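Side-chain contact in TENA/THI-4 protein (Shewanella denitrificans OS217, PDB 3DDE), which is of unknown function but has a heme oxygenase-like fold and may act as an oxidoreductase: residues Met203-Ser206 with Leu207-Thr210. Residues are numbered along the deposited sequence; the frame is centred on the assembly and turned at random.
Sequences MENS and LVLT
The carbonyl oxygen of Ser206 is gripped twice by Thr210. The hydroxyl OG1 of Thr210 donates to Ser206 O over 2.6 Å, and the backbone N of Thr210 donates to the same oxygen, Ser206 O, at 3.0 Å. The two donors arrive from opposite faces of the carbonyl plane. The threonine hydroxyl can turn back along the helix because OG1 lies beside its own backbone N (chi1 -54°). This is the familiar i to i-4 bond of a helical threonine, and it uses the hydroxyl proton within its own helix. The other three bonds are backbone ones. The shortest of these, 2.8 Å, runs from Leu209 N to Asn205 O. Val208 N bonds to Glu204 O, and a longer bond of 3.3 Å runs from Leu207 N to Met203 O; residue 203 is selenomethionine.

Two side chains also lie against backbone oxygens. CG2 of Val208 sits 3.1 Å from Glu204 O, and CG of Leu209 is 3.3 Å from Asn205 O. The side chains of Asn205 and Leu209 pass each other at a slant, with Asn205 ND2 3.7 Å from Leu209 CD1. This is a van der Waals contact of an amide nitrogen with a methyl; ND2 makes its hydrogen bond to Thr116 OG1 of the second subunit. OG of Ser206 occupies the position between backbone N and carbonyl carbon (chi1 57°), where it meets Val202 O and Trp139 NE1 in hydrogen bonds.

The eight residues make up about two turns within helix 193-223 of this mostly helical fold. Met203 and Leu207 face helix 7-24 and also touch helix 134-141, which Ser206 and Thr210 meet as well. Asn205 and Leu209 pack on Tyr120 of helix 112-126, while Asn205, Val208 and Leu209 also reach the second subunit.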
# COMPACT_ATOMS: atom_id res chain seq x y z
N MSE A 203 12.34 -10.96 15.63
CA MSE A 203 12.83 -10.62 16.95
C MSE A 203 14.31 -10.26 16.85
O MSE A 203 14.76 -9.24 17.37
CB MSE A 203 12.65 -11.83 17.88
CG MSE A 203 13.06 -11.65 19.33
SE MSE A 203 12.94 -13.33 20.30
CE MSE A 203 14.46 -14.26 19.52
N GLU A 204 15.04 -11.15 16.19
CA GLU A 204 16.48 -11.02 16.03
C GLU A 204 16.88 -9.81 15.21
O GLU A 204 17.71 -9.02 15.64
CB GLU A 204 17.07 -12.28 15.39
CG GLU A 204 17.15 -13.50 16.30
CD GLU A 204 17.60 -14.77 15.58
OE1 GLU A 204 17.66 -14.77 14.34
OE2 GLU A 204 17.90 -15.80 16.24
N ASN A 205 16.27 -9.65 14.04
CA ASN A 205 16.69 -8.58 13.15
C ASN A 205 16.25 -7.23 13.66
O ASN A 205 17.00 -6.28 13.58
CB ASN A 205 16.28 -8.81 11.69
CG ASN A 205 17.11 -7.98 10.71
OD1 ASN A 205 18.35 -8.08 10.68
ND2 ASN A 205 16.44 -7.16 9.89
N SER A 206 15.05 -7.13 14.21
CA SER A 206 14.60 -5.85 14.76
C SER A 206 15.54 -5.38 15.89
O SER A 206 15.79 -4.18 16.01
CB SER A 206 13.13 -5.90 15.22
OG SER A 206 12.93 -6.92 16.19
N LEU A 207 16.07 -6.31 16.68
CA LEU A 207 16.98 -5.97 17.78
C LEU A 207 18.37 -5.64 17.23
O LEU A 207 19.01 -4.71 17.70
CB LEU A 207 17.01 -7.11 18.81
CG LEU A 207 17.84 -6.93 20.09
CD1 LEU A 207 17.60 -5.60 20.75
CD2 LEU A 207 17.56 -8.07 21.07
N VAL A 208 18.84 -6.40 16.24
CA VAL A 208 20.10 -6.08 15.55
C VAL A 208 20.04 -4.65 14.96
O VAL A 208 20.96 -3.84 15.11
CB VAL A 208 20.39 -7.11 14.41
CG1 VAL A 208 21.51 -6.60 13.46
CG2 VAL A 208 20.74 -8.49 15.00
N LEU A 209 18.91 -4.33 14.32
CA LEU A 209 18.74 -3.01 13.71
C LEU A 209 18.61 -1.88 14.75
O LEU A 209 19.09 -0.77 14.51
CB LEU A 209 17.56 -3.02 12.76
CG LEU A 209 17.69 -3.86 11.49
CD1 LEU A 209 16.51 -3.55 10.60
CD2 LEU A 209 19.02 -3.62 10.73
N THR A 210 17.98 -2.18 15.88
CA THR A 210 17.86 -1.21 16.96
C THR A 210 19.26 -0.94 17.55
O THR A 210 19.58 0.18 17.88
CB THR A 210 16.88 -1.68 18.06
OG1 THR A 210 15.61 -2.00 17.47
CG2 THR A 210 16.67 -0.60 19.12